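Local coordinates for DNA repair and recombination protein radB (Thermococcus kodakarensis, PDB 2CVH) that probably takes part in DNA repair and homologous recombination, and probably binds DNA and hydrolyses ATP only very weakly, as a RecA-like protein, at residues A[17-22]-A[142-148]; A[131-136]-A[169-175]; A[8-12]-A[205-209]. The contacts are given in a common frame with arbitrary orientation. Residues are numbered along the deposited sequence.

Interaction 1: residues A[17-22]-A[142-148]; sequences FAPGVL and ARKHNIP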
ATOM      1  N   PHE A  17      -2.346  -3.512  -9.471  1.00 11.48           N
ATOM      2  CA  PHE A  17      -3.299  -3.488  -8.394  1.00 14.21           C
ATOM      3  C   PHE A  17      -4.717  -3.438  -8.950  1.00 16.41           C
ATOM      4  O   PHE A  17      -4.958  -2.836 -10.001  1.00 17.30           O
ATOM      5  CB  PHE A  17      -3.003  -2.314  -7.486  1.00 12.13           C
ATOM      6  CG  PHE A  17      -1.732  -2.468  -6.699  1.00 12.84           C
ATOM      7  CD1 PHE A  17      -1.751  -3.019  -5.429  1.00 11.24           C
ATOM      8  CD2 PHE A  17      -0.517  -1.993  -7.210  1.00 15.72           C
ATOM      9  CE1 PHE A  17      -0.591  -3.093  -4.664  1.00 16.69           C
ATOM     10  CE2 PHE A  17       0.659  -2.060  -6.451  1.00 13.54           C
ATOM     11  CZ  PHE A  17       0.618  -2.613  -5.169  1.00 13.75           C
ATOM     12  N   ALA A  18      -5.629  -4.127  -8.261  1.00 16.19           N
ATOM     13  CA  ALA A  18      -7.032  -4.246  -8.651  1.00 12.82           C
ATOM     14  C   ALA A  18      -7.918  -3.103  -8.195  1.00 13.47           C
ATOM     15  O   ALA A  18      -7.897  -2.715  -7.026  1.00 12.27           O
ATOM     16  CB  ALA A  18      -7.596  -5.534  -8.139  1.00 11.85           C
ATOM     17  N   PRO A  19      -8.721  -2.554  -9.117  1.00 13.51           N
ATOM     18  CA  PRO A  19      -9.611  -1.455  -8.770  1.00 16.91           C
ATOM     19  C   PRO A  19     -10.797  -1.953  -7.969  1.00 19.79           C
ATOM     20  O   PRO A  19     -11.254  -3.075  -8.160  1.00 21.89           O
ATOM     21  CB  PRO A  19     -10.035  -0.922 -10.141  1.00 14.52           C
ATOM     22  CG  PRO A  19     -10.014  -2.115 -11.007  1.00 15.03           C
ATOM     23  CD  PRO A  19      -8.760  -2.826 -10.571  1.00 15.12           C
ATOM     24  N   GLY A  20     -11.263  -1.132  -7.037  1.00 20.91           N
ATOM     25  CA  GLY A  20     -12.421  -1.502  -6.259  1.00 18.25           C
ATOM     26  C   GLY A  20     -12.181  -2.491  -5.160  1.00 25.92           C
ATOM     27  O   GLY A  20     -13.144  -3.069  -4.654  1.00 30.75           O
ATOM     28  N   VAL A  21     -10.917  -2.732  -4.815  1.00 26.48           N
ATOM     29  CA  VAL A  21     -10.588  -3.660  -3.726  1.00 24.64           C
ATOM     30  C   VAL A  21      -9.427  -3.115  -2.908  1.00 23.93           C
ATOM     31  O   VAL A  21      -8.745  -2.162  -3.332  1.00 20.57           O
ATOM     32  CB  VAL A  21     -10.239  -5.105  -4.226  1.00 26.16           C
ATOM     33  CG1 VAL A  21     -11.418  -5.699  -5.020  1.00 27.40           C
ATOM     34  CG2 VAL A  21      -8.995  -5.102  -5.054  1.00 21.24           C
ATOM     35  N   LEU A  22      -9.303  -3.616  -1.681  1.00 18.72           N
ATOM     36  CA  LEU A  22      -8.220  -3.210  -0.815  1.00 18.08           C
ATOM     37  C   LEU A  22      -7.131  -4.269  -0.918  1.00 22.45           C
ATOM     38  O   LEU A  22      -7.398  -5.459  -0.741  1.00 22.81           O
ATOM     39  CB  LEU A  22      -8.647  -3.103   0.637  1.00 13.54           C
ATOM     40  CG  LEU A  22      -9.733  -2.127   1.095  1.00 22.41           C
ATOM     41  CD1 LEU A  22      -9.445  -1.748   2.536  1.00 21.23           C
ATOM     42  CD2 LEU A  22      -9.777  -0.885   0.255  1.00 21.46           C
ATOM     43  N   ALA A 142     -13.075   2.902  -2.640  1.00 23.81           N
ATOM     44  CA  ALA A 142     -12.567   2.107  -3.755  1.00 16.91           C
ATOM     45  C   ALA A 142     -13.685   1.697  -4.702  1.00 16.75           C
ATOM     46  O   ALA A 142     -13.529   1.696  -5.926  1.00 14.16           O
ATOM     47  CB  ALA A 142     -11.841   0.887  -3.225  1.00 18.82           C
ATOM     48  N   ARG A 143     -14.834   1.366  -4.147  1.00 19.27           N
ATOM     49  CA  ARG A 143     -15.955   0.943  -4.979  1.00 26.32           C
ATOM     50  C   ARG A 143     -16.665   2.080  -5.693  1.00 24.90           C
ATOM     51  O   ARG A 143     -17.072   1.932  -6.851  1.00 27.09           O
ATOM     52  CB  ARG A 143     -16.950   0.155  -4.148  1.00 28.94           C
ATOM     53  CG  ARG A 143     -16.291  -0.988  -3.502  1.00 34.83           C
ATOM     54  CD  ARG A 143     -16.729  -2.256  -4.108  1.00 36.81           C
ATOM     55  NE  ARG A 143     -17.455  -2.986  -3.085  1.00 39.53           N
ATOM     56  CZ  ARG A 143     -17.207  -4.242  -2.767  1.00 35.80           C
ATOM     57  NH1 ARG A 143     -16.245  -4.905  -3.409  1.00 34.47           N
ATOM     58  NH2 ARG A 143     -17.923  -4.818  -1.806  1.00 34.27           N
ATOM     59  N   LYS A 144     -16.821   3.212  -5.023  1.00 26.90           N
ATOM     60  CA  LYS A 144     -17.491   4.321  -5.670  1.00 33.72           C
ATOM     61  C   LYS A 144     -16.696   4.851  -6.869  1.00 31.72           C
ATOM     62  O   LYS A 144     -17.281   5.247  -7.883  1.00 34.31           O
ATOM     63  CB  LYS A 144     -17.782   5.441  -4.669  1.00 38.60           C
ATOM     64  CG  LYS A 144     -18.689   5.035  -3.508  1.00 48.99           C
ATOM     65  CD  LYS A 144     -19.891   4.194  -3.962  1.00 52.96           C
ATOM     66  CE  LYS A 144     -19.679   2.702  -3.649  1.00 55.71           C
ATOM     67  NZ  LYS A 144     -20.587   1.777  -4.401  1.00 56.02           N
ATOM     68  N   HIS A 145     -15.370   4.817  -6.775  1.00 27.49           N
ATOM     69  CA  HIS A 145     -14.522   5.326  -7.855  1.00 22.29           C
ATOM     70  C   HIS A 145     -13.833   4.263  -8.684  1.00 19.72           C
ATOM     71  O   HIS A 145     -13.157   4.564  -9.667  1.00 19.75           O
ATOM     72  CB  HIS A 145     -13.480   6.277  -7.268  1.00 25.88           C
ATOM     73  CG  HIS A 145     -14.085   7.412  -6.509  1.00 25.89           C
ATOM     74  ND1 HIS A 145     -14.136   7.440  -5.136  1.00 27.46           N
ATOM     75  CD2 HIS A 145     -14.743   8.516  -6.932  1.00 24.29           C
ATOM     76  CE1 HIS A 145     -14.802   8.509  -4.742  1.00 27.64           C
ATOM     77  NE2 HIS A 145     -15.181   9.177  -5.815  1.00 28.00           N
ATOM     78  N   ASN A 146     -14.035   3.011  -8.316  1.00 17.56           N
ATOM     79  CA  ASN A 146     -13.408   1.909  -9.018  1.00 16.85           C
ATOM     80  C   ASN A 146     -11.918   2.148  -9.192  1.00 17.85           C
ATOM     81  O   ASN A 146     -11.412   2.220 -10.309  1.00 21.07           O
ATOM     82  CB  ASN A 146     -14.026   1.648 -10.384  1.00 12.60           C
ATOM     83  CG  ASN A 146     -13.776   0.222 -10.836  1.00 14.70           C
ATOM     84  OD1 ASN A 146     -13.449  -0.621 -10.022  1.00 10.79           O
ATOM     85  ND2 ASN A 146     -13.944  -0.052 -12.113  1.00 14.54           N
ATOM     86  N   ILE A 147     -11.221   2.317  -8.080  1.00 17.91           N
ATOM     87  CA  ILE A 147      -9.779   2.515  -8.119  1.00 17.88           C
ATOM     88  C   ILE A 147      -9.232   1.676  -6.974  1.00 18.86           C
ATOM     89  O   ILE A 147      -9.991   1.253  -6.095  1.00 17.14           O
ATOM     90  CB  ILE A 147      -9.346   3.991  -7.922  1.00 13.58           C
ATOM     91  CG1 ILE A 147      -9.951   4.557  -6.641  1.00  9.69           C
ATOM     92  CG2 ILE A 147      -9.665   4.817  -9.173  1.00 19.01           C
ATOM     93  CD1 ILE A 147      -9.394   5.942  -6.275  1.00 16.22           C
ATOM     94  N   PRO A 148      -7.918   1.384  -7.001  1.00 14.04           N
ATOM     95  CA  PRO A 148      -7.324   0.588  -5.935  1.00 11.97           C
ATOM     96  C   PRO A 148      -7.045   1.399  -4.692  1.00 12.79           C
ATOM     97  O   PRO A 148      -6.878   2.622  -4.754  1.00 13.22           O
ATOM     98  CB  PRO A 148      -6.001   0.124  -6.555  1.00 11.45           C
ATOM     99  CG  PRO A 148      -6.232   0.238  -8.058  1.00 13.01           C
ATOM    100  CD  PRO A 148      -6.985   1.536  -8.129  1.00 10.36           C
TER
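A loop running into one strand and the end of a helix running into another meet through their backbones here. Residues 17-22 fold round a type II beta turn from Ala18 to Val21, with Gly20 at its third position at positive phi. In 142-148 the helix ends at His145 and Asn146 swings to positive phi, so that Ile147 N bonds back to Ala142 O at 3.2 Å, the six-to-one bond of a Schellman-like end. Ile147 O then faces the other loop and takes a nearly linear hydrogen bond from Gly20 N (2.9 Å, 165° at the hydrogen). On the helix side, Gly20 CA approaches Ala142 O at 3.4 Å in a CA-H...O contact. A side chain at Gly20 would crowd Asn146 OD1.

Each segment leads into the parallel part of the sheet of a RecA-like P-loop ATPase fold: 17-22 enters strand 22-26, which precedes the predicted ATP-binding loop, and 142-148 is the return from helix 128-145 to strand 149-153 in a beta-alpha-beta crossover. The two strands are neighbours, and the contact joins their entrances.

Pro148 has the largest area covered of any residue in 142-148. Pro148 CB lies 3.4 Å from Ala18 O and 4.0 Å from Phe17 CB, while the Phe17 ring turns off toward Leu36 and Thr40 of helix 33-44. Pro19 CB rests 3.4 Å from Asn146 OD1. At the other end, Ala142 CB points at the loop and meets Leu22 CD2 at 4.4 Å, and Arg143 reaches the Gly20 carbonyl, Arg143 CD lying 3.7 Å from Gly20 O.

Interaction 2: residues A[131-136]-A[169-175]; sequences LSRQLQ and EQTLGYR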
ATOM      1  N   LEU A 131     -10.913   0.271  13.362  1.00 63.62           N
ATOM      2  CA  LEU A 131     -10.114  -0.133  12.220  1.00 59.73           C
ATOM      3  C   LEU A 131     -11.098  -0.553  11.134  1.00 57.25           C
ATOM      4  O   LEU A 131     -10.993  -0.118   9.987  1.00 55.63           O
ATOM      5  CB  LEU A 131      -9.198  -1.303  12.593  1.00 61.18           C
ATOM      6  CG  LEU A 131      -8.403  -1.948  11.453  1.00 62.62           C
ATOM      7  CD1 LEU A 131      -7.533  -0.905  10.761  1.00 62.33           C
ATOM      8  CD2 LEU A 131      -7.558  -3.103  11.990  1.00 63.19           C
ATOM      9  N   SER A 132     -12.091  -1.347  11.524  1.00 55.01           N
ATOM     10  CA  SER A 132     -13.124  -1.820  10.604  1.00 53.31           C
ATOM     11  C   SER A 132     -13.901  -0.646  10.001  1.00 48.41           C
ATOM     12  O   SER A 132     -14.375  -0.722   8.868  1.00 47.11           O
ATOM     13  CB  SER A 132     -14.075  -2.774  11.333  1.00 56.19           C
ATOM     14  OG  SER A 132     -13.361  -3.875  11.869  1.00 58.51           O
ATOM     15  N   ARG A 133     -14.035   0.426  10.776  1.00 47.40           N
ATOM     16  CA  ARG A 133     -14.703   1.649  10.331  1.00 50.90           C
ATOM     17  C   ARG A 133     -13.931   2.175   9.119  1.00 45.36           C
ATOM     18  O   ARG A 133     -14.488   2.390   8.041  1.00 43.82           O
ATOM     19  CB  ARG A 133     -14.618   2.716  11.435  1.00 61.73           C
ATOM     20  CG  ARG A 133     -15.908   3.485  11.712  1.00 69.58           C
ATOM     21  CD  ARG A 133     -16.826   2.685  12.636  1.00 73.89           C
ATOM     22  NE  ARG A 133     -16.303   2.591  14.000  1.00 75.77           N
ATOM     23  CZ  ARG A 133     -16.844   1.848  14.961  1.00 76.99           C
ATOM     24  NH1 ARG A 133     -17.928   1.121  14.716  1.00 75.63           N
ATOM     25  NH2 ARG A 133     -16.324   1.862  16.180  1.00 77.91           N
ATOM     26  N   GLN A 134     -12.633   2.364   9.328  1.00 42.21           N
ATOM     27  CA  GLN A 134     -11.712   2.859   8.313  1.00 37.80           C
ATOM     28  C   GLN A 134     -11.645   1.972   7.076  1.00 29.93           C
ATOM     29  O   GLN A 134     -11.799   2.446   5.956  1.00 22.50           O
ATOM     30  CB  GLN A 134     -10.324   3.015   8.934  1.00 41.51           C
ATOM     31  CG  GLN A 134     -10.305   4.080  10.019  1.00 47.92           C
ATOM     32  CD  GLN A 134      -9.018   4.129  10.815  1.00 50.87           C
ATOM     33  OE1 GLN A 134      -7.951   4.433  10.280  1.00 50.36           O
ATOM     34  NE2 GLN A 134      -9.117   3.847  12.112  1.00 51.91           N
ATOM     35  N   LEU A 135     -11.433   0.680   7.285  1.00 29.21           N
ATOM     36  CA  LEU A 135     -11.343  -0.253   6.178  1.00 29.50           C
ATOM     37  C   LEU A 135     -12.617  -0.201   5.358  1.00 32.41           C
ATOM     38  O   LEU A 135     -12.570  -0.123   4.128  1.00 35.52           O
ATOM     39  CB  LEU A 135     -11.038  -1.667   6.685  1.00 27.50           C
ATOM     40  CG  LEU A 135      -9.615  -1.864   7.243  1.00 31.42           C
ATOM     41  CD1 LEU A 135      -9.451  -3.277   7.784  1.00 33.35           C
ATOM     42  CD2 LEU A 135      -8.550  -1.591   6.165  1.00 27.75           C
ATOM     43  N   GLN A 136     -13.760  -0.164   6.034  1.00 37.30           N
ATOM     44  CA  GLN A 136     -15.030  -0.089   5.328  1.00 36.54           C
ATOM     45  C   GLN A 136     -15.146   1.203   4.531  1.00 29.82           C
ATOM     46  O   GLN A 136     -15.630   1.180   3.394  1.00 28.97           O
ATOM     47  CB  GLN A 136     -16.216  -0.249   6.282  1.00 43.28           C
ATOM     48  CG  GLN A 136     -16.615  -1.704   6.484  1.00 53.16           C
ATOM     49  CD  GLN A 136     -16.675  -2.477   5.166  1.00 57.84           C
ATOM     50  OE1 GLN A 136     -15.930  -3.442   4.969  1.00 59.52           O
ATOM     51  NE2 GLN A 136     -17.551  -2.045   4.254  1.00 58.67           N
ATOM     52  N   GLU A 169      -5.478 -10.370   9.966  1.00109.08           N
ATOM     53  CA  GLU A 169      -6.386 -10.319  11.121  1.00108.08           C
ATOM     54  C   GLU A 169      -7.893 -10.543  10.883  1.00106.86           C
ATOM     55  O   GLU A 169      -8.690  -9.597  10.900  1.00105.30           O
ATOM     56  CB  GLU A 169      -6.148  -9.024  11.912  1.00108.73           C
ATOM     57  CG  GLU A 169      -6.046  -7.766  11.046  1.00110.63           C
ATOM     58  CD  GLU A 169      -5.629  -6.518  11.822  1.00111.62           C
ATOM     59  OE1 GLU A 169      -5.058  -5.597  11.196  1.00112.14           O
ATOM     60  OE2 GLU A 169      -5.869  -6.452  13.048  1.00111.72           O
ATOM     61  N   GLN A 170      -8.265 -11.806  10.672  1.00104.99           N
ATOM     62  CA  GLN A 170      -9.656 -12.227  10.455  1.00102.42           C
ATOM     63  C   GLN A 170     -10.452 -11.394   9.437  1.00102.67           C
ATOM     64  O   GLN A 170     -10.025 -11.248   8.295  1.00102.03           O
ATOM     65  CB  GLN A 170     -10.404 -12.289  11.791  1.00100.82           C
ATOM     66  CG  GLN A 170     -11.720 -13.054  11.731  1.00 97.79           C
ATOM     67  CD  GLN A 170     -12.750 -12.512  12.693  1.00 96.42           C
ATOM     68  OE1 GLN A 170     -12.447 -11.671  13.541  1.00 96.40           O
ATOM     69  NE2 GLN A 170     -13.981 -12.973  12.555  1.00 95.99           N
ATOM     70  N   THR A 171     -11.601 -10.858   9.852  1.00102.80           N
ATOM     71  CA  THR A 171     -12.464 -10.055   8.987  1.00102.10           C
ATOM     72  C   THR A 171     -11.676  -8.864   8.469  1.00100.08           C
ATOM     73  O   THR A 171     -11.774  -8.502   7.295  1.00 98.45           O
ATOM     74  CB  THR A 171     -13.712  -9.550   9.759  1.00103.72           C
ATOM     75  OG1 THR A 171     -14.262 -10.624  10.536  1.00103.29           O
ATOM     76  CG2 THR A 171     -14.780  -9.037   8.795  1.00103.43           C
ATOM     77  N   LEU A 172     -10.880  -8.268   9.355  1.00 98.06           N
ATOM     78  CA  LEU A 172     -10.046  -7.131   8.989  1.00 96.19           C
ATOM     79  C   LEU A 172      -9.106  -7.637   7.897  1.00 93.96           C
ATOM     80  O   LEU A 172      -8.809  -6.934   6.927  1.00 95.76           O
ATOM     81  CB  LEU A 172      -9.242  -6.626  10.197  1.00 94.68           C
ATOM     82  CG  LEU A 172      -9.955  -5.915  11.354  1.00 92.82           C
ATOM     83  CD1 LEU A 172     -10.683  -4.695  10.835  1.00 91.61           C
ATOM     84  CD2 LEU A 172     -10.915  -6.851  12.053  1.00 92.79           C
ATOM     85  N   GLY A 173      -8.671  -8.882   8.051  1.00 89.32           N
ATOM     86  CA  GLY A 173      -7.803  -9.480   7.062  1.00 82.60           C
ATOM     87  C   GLY A 173      -8.593  -9.587   5.774  1.00 78.92           C
ATOM     88  O   GLY A 173      -8.185  -9.032   4.753  1.00 79.08           O
ATOM     89  N   TYR A 174      -9.740 -10.268   5.820  1.00 72.95           N
ATOM     90  CA  TYR A 174     -10.575 -10.444   4.633  1.00 66.76           C
ATOM     91  C   TYR A 174     -11.148  -9.126   4.116  1.00 64.17           C
ATOM     92  O   TYR A 174     -11.834  -9.095   3.087  1.00 64.68           O
ATOM     93  CB  TYR A 174     -11.670 -11.496   4.866  1.00 63.80           C
ATOM     94  CG  TYR A 174     -11.134 -12.918   4.930  1.00 61.39           C
ATOM     95  CD1 TYR A 174     -10.925 -13.551   6.158  1.00 62.55           C
ATOM     96  CD2 TYR A 174     -10.793 -13.612   3.765  1.00 58.58           C
ATOM     97  CE1 TYR A 174     -10.383 -14.842   6.223  1.00 60.53           C
ATOM     98  CE2 TYR A 174     -10.252 -14.891   3.817  1.00 57.69           C
ATOM     99  CZ  TYR A 174     -10.050 -15.498   5.050  1.00 59.53           C
ATOM    100  OH  TYR A 174      -9.523 -16.760   5.122  1.00 60.78           O
ATOM    101  N   ARG A 175     -10.866  -8.041   4.840  1.00 60.64           N
ATOM    102  CA  ARG A 175     -11.285  -6.704   4.435  1.00 55.99           C
ATOM    103  C   ARG A 175     -10.473  -6.403   3.172  1.00 50.62           C
ATOM    104  O   ARG A 175     -10.915  -5.661   2.285  1.00 50.80           O
ATOM    105  CB  ARG A 175     -10.934  -5.678   5.514  1.00 55.61           C
ATOM    106  CG  ARG A 175     -12.111  -4.867   6.015  1.00 59.99           C
ATOM    107  CD  ARG A 175     -13.010  -5.690   6.917  1.00 62.89           C
ATOM    108  NE  ARG A 175     -14.166  -4.936   7.408  1.00 63.64           N
ATOM    109  CZ  ARG A 175     -14.609  -4.983   8.662  1.00 63.39           C
ATOM    110  NH1 ARG A 175     -13.988  -5.744   9.560  1.00 61.94           N
ATOM    111  NH2 ARG A 175     -15.684  -4.288   9.015  1.00 62.27           N
TER
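Glu169, just ahead of the short helix 170-174, points its side chain at the neighbouring helix, where Glu169 OE1 comes within 3.6 Å of Leu131 CD2, carboxylate against methyl; its other oxygen is close to the like-charged Asp158. One turn on, Leu172 supplies the apolar centre. Its CA-to-CB bond runs sideways, but chi1 and chi2 near -60° carry Leu172 CD1 across to lie 3.6 Å from both Leu131 CG and Leu135 CD1, and only 3.0 Å from Ser132 OG, whose hydroxyl is hydrogen-bonded to Ile128 O one turn back.

The partners Leu131, Ser132, Leu135 and Gln136 follow the i, i+1, i+4, i+5 spacing of one helical face. The two helices run almost parallel (14°), their segment axes 10.4 Å apart. Their common direction is consistent with the alternating strand-helix topology of the RecA-like core: helix 128-145 precedes strand 149-153, and helix 170-174 precedes strand 178-184, which is parallel to strand 149-153 with strand 22-26 between them.

After Gly173, where a CB would come too close to Gln170 O, Tyr174 turns to Arg197 in a cation-pi contact. Arg175 has more of its surface covered by the other helix than any other residue of its segment. Arg175 CG lies 3.4 Å from Leu135 CB, its aliphatic part packing against that leucine. Farther out, Ser132 CB lies over one face of the guanidinium, with Ser132 OG 3.0 Å from Arg175 NH1, while Arg175 NE gives a weak hydrogen bond to Gln136 OE1 (3.4 Å, 166°) at the group's edge.

Interaction 3: residues A[8-12]-A[205-209]; sequences SLDSL and LMAYF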
ATOM      1  N   SER A   8       7.476  -8.439 -13.231  1.00 13.39           N
ATOM      2  CA  SER A   8       7.207  -9.558 -12.356  1.00 16.53           C
ATOM      3  C   SER A   8       6.021  -9.321 -11.447  1.00 18.68           C
ATOM      4  O   SER A   8       5.190 -10.205 -11.272  1.00 23.12           O
ATOM      5  CB  SER A   8       8.449  -9.924 -11.526  1.00 16.87           C
ATOM      6  OG  SER A   8       8.879  -8.877 -10.666  1.00 17.08           O
ATOM      7  N   LEU A   9       5.984  -8.152 -10.813  1.00 16.24           N
ATOM      8  CA  LEU A   9       4.902  -7.799  -9.903  1.00 15.43           C
ATOM      9  C   LEU A   9       3.556  -7.763 -10.644  1.00 13.58           C
ATOM     10  O   LEU A   9       2.548  -8.185 -10.111  1.00 15.40           O
ATOM     11  CB  LEU A   9       5.215  -6.469  -9.183  1.00 15.10           C
ATOM     12  CG  LEU A   9       6.343  -6.488  -8.131  1.00 14.05           C
ATOM     13  CD1 LEU A   9       6.730  -5.101  -7.639  1.00  7.89           C
ATOM     14  CD2 LEU A   9       5.894  -7.308  -6.931  1.00 13.91           C
ATOM     15  N   ASP A  10       3.570  -7.325 -11.895  1.00 15.49           N
ATOM     16  CA  ASP A  10       2.366  -7.253 -12.710  1.00 14.63           C
ATOM     17  C   ASP A  10       1.925  -8.641 -13.114  1.00 16.91           C
ATOM     18  O   ASP A  10       0.732  -8.891 -13.191  1.00 17.13           O
ATOM     19  CB  ASP A  10       2.581  -6.390 -13.968  1.00 11.46           C
ATOM     20  CG  ASP A  10       2.586  -4.889 -13.667  1.00 12.25           C
ATOM     21  OD1 ASP A  10       2.311  -4.491 -12.512  1.00 13.90           O
ATOM     22  OD2 ASP A  10       2.904  -4.105 -14.584  1.00 14.91           O
ATOM     23  N   SER A  11       2.886  -9.517 -13.426  1.00 16.72           N
ATOM     24  CA  SER A  11       2.611 -10.915 -13.791  1.00 17.03           C
ATOM     25  C   SER A  11       1.966 -11.598 -12.588  1.00 17.09           C
ATOM     26  O   SER A  11       0.928 -12.242 -12.713  1.00 23.09           O
ATOM     27  CB  SER A  11       3.902 -11.668 -14.147  1.00 14.26           C
ATOM     28  OG  SER A  11       4.442 -11.197 -15.358  1.00 21.33           O
ATOM     29  N   LEU A  12       2.602 -11.475 -11.429  1.00 10.96           N
ATOM     30  CA  LEU A  12       2.074 -12.037 -10.200  1.00 12.40           C
ATOM     31  C   LEU A  12       0.624 -11.550  -9.917  1.00 20.15           C
ATOM     32  O   LEU A  12      -0.254 -12.328  -9.528  1.00 23.33           O
ATOM     33  CB  LEU A  12       2.963 -11.622  -9.036  1.00  6.52           C
ATOM     34  CG  LEU A  12       2.535 -12.159  -7.671  1.00  6.71           C
ATOM     35  CD1 LEU A  12       2.667 -13.643  -7.686  1.00  2.00           C
ATOM     36  CD2 LEU A  12       3.332 -11.542  -6.524  1.00  4.07           C
ATOM     37  N   LEU A 205       2.266 -17.684  -5.072  1.00 13.53           N
ATOM     38  CA  LEU A 205       3.244 -17.322  -6.100  1.00 16.34           C
ATOM     39  C   LEU A 205       4.100 -16.103  -5.677  1.00 16.95           C
ATOM     40  O   LEU A 205       3.725 -15.358  -4.772  1.00 17.00           O
ATOM     41  CB  LEU A 205       2.578 -17.120  -7.460  1.00 17.36           C
ATOM     42  CG  LEU A 205       2.461 -18.326  -8.400  1.00 18.60           C
ATOM     43  CD1 LEU A 205       1.928 -19.542  -7.657  1.00 20.32           C
ATOM     44  CD2 LEU A 205       1.559 -17.984  -9.582  1.00 13.67           C
ATOM     45  N   MET A 206       5.251 -15.929  -6.330  1.00 16.50           N
ATOM     46  CA  MET A 206       6.221 -14.883  -5.994  1.00 17.11           C
ATOM     47  C   MET A 206       6.723 -14.117  -7.195  1.00 13.52           C
ATOM     48  O   MET A 206       6.687 -14.615  -8.307  1.00 11.71           O
ATOM     49  CB  MET A 206       7.482 -15.505  -5.394  1.00 17.87           C
ATOM     50  CG  MET A 206       7.231 -16.519  -4.326  1.00 24.30           C
ATOM     51  SD  MET A 206       8.675 -17.551  -4.092  1.00 22.59           S
ATOM     52  CE  MET A 206       8.663 -17.461  -2.357  1.00 18.74           C
ATOM     53  N   ALA A 207       7.335 -12.965  -6.911  1.00 15.63           N
ATOM     54  CA  ALA A 207       7.917 -12.090  -7.926  1.00 14.08           C
ATOM     55  C   ALA A 207       9.134 -11.464  -7.270  1.00 14.53           C
ATOM     56  O   ALA A 207       9.056 -10.929  -6.158  1.00  9.44           O
ATOM     57  CB  ALA A 207       6.929 -10.996  -8.332  1.00  9.05           C
ATOM     58  N   TYR A 208      10.277 -11.603  -7.923  1.00 19.01           N
ATOM     59  CA  TYR A 208      11.523 -11.028  -7.422  1.00 18.46           C
ATOM     60  C   TYR A 208      11.670  -9.604  -7.996  1.00 20.52           C
ATOM     61  O   TYR A 208      11.266  -9.328  -9.142  1.00 19.51           O
ATOM     62  CB  TYR A 208      12.715 -11.894  -7.868  1.00 18.89           C
ATOM     63  CG  TYR A 208      12.749 -13.241  -7.183  1.00 20.35           C
ATOM     64  CD1 TYR A 208      13.175 -13.355  -5.857  1.00 18.27           C
ATOM     65  CD2 TYR A 208      12.277 -14.391  -7.835  1.00 22.04           C
ATOM     66  CE1 TYR A 208      13.116 -14.586  -5.188  1.00 23.46           C
ATOM     67  CE2 TYR A 208      12.219 -15.631  -7.172  1.00 20.72           C
ATOM     68  CZ  TYR A 208      12.637 -15.715  -5.853  1.00 21.49           C
ATOM     69  OH  TYR A 208      12.568 -16.915  -5.183  1.00 21.94           O
ATOM     70  N   PHE A 209      12.212  -8.692  -7.205  1.00 15.45           N
ATOM     71  CA  PHE A 209      12.419  -7.345  -7.702  1.00 16.55           C
ATOM     72  C   PHE A 209      13.580  -6.737  -6.926  1.00 13.67           C
ATOM     73  O   PHE A 209      14.070  -7.348  -5.974  1.00 14.04           O
ATOM     74  CB  PHE A 209      11.112  -6.513  -7.571  1.00  7.91           C
ATOM     75  CG  PHE A 209      10.671  -6.248  -6.134  1.00  8.15           C
ATOM     76  CD1 PHE A 209       9.886  -7.179  -5.438  1.00  6.63           C
ATOM     77  CD2 PHE A 209      10.992  -5.046  -5.501  1.00  6.21           C
ATOM     78  CE1 PHE A 209       9.433  -6.907  -4.147  1.00  2.47           C
ATOM     79  CE2 PHE A 209      10.538  -4.771  -4.204  1.00  6.84           C
ATOM     80  CZ  PHE A 209       9.756  -5.708  -3.531  1.00  9.44           C
TER
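Ser8 directs its side chain at strand 206-209, where Ser8 OG lies 2.9 Å from Tyr208 O, to which it may donate a hydrogen bond. Ser8 O also touches Ala207 CB at 3.5 Å. The small alanine lets the backbones come close: Ser8 CA and Ala207 CA are 5.2 Å apart. Leu9 brings CD2 to 4.1 Å from Ala207 CB and 4.3 Å from Phe209 CD1. One turn from Ser8, Leu12 points at the strand: CD2 lies 4.1 Å from Ala207 CB, and CD1 3.5 Å from Leu205 CB. The helix thus lies antiparallel to the strand (170°), its axis 7.4 Å away, covering Leu205, Ala207 and Phe209, which all point toward it. Strand 206-212 bonds to strand 190-197 on one flank and pairs with 215-218 on the other; helix 7-12 rests over this antiparallel end of the sheet, with Leu9 reaching Ala193 and Ile216.

Interactions 1 and 2 share helix 128-145, the first using its C-terminal end and the second its N-terminal half, and they touch where Leu22 CD1 meets Leu135 CD2 at 3.7 Å. Interaction 3 stands apart, its centre about 20 Å from that of interaction 1 and 25 Å from that of interaction 2, on the antiparallel part of the sheet, where residues near both chain termini come together. Interaction 1 is the most buried and rests mainly on backbone groups, glycine and proline. Interactions 2 and 3 are partly buried: one joins two helices through leucines and a partly exposed arginine, the other lays a helix on a strand through leucines and an alanine.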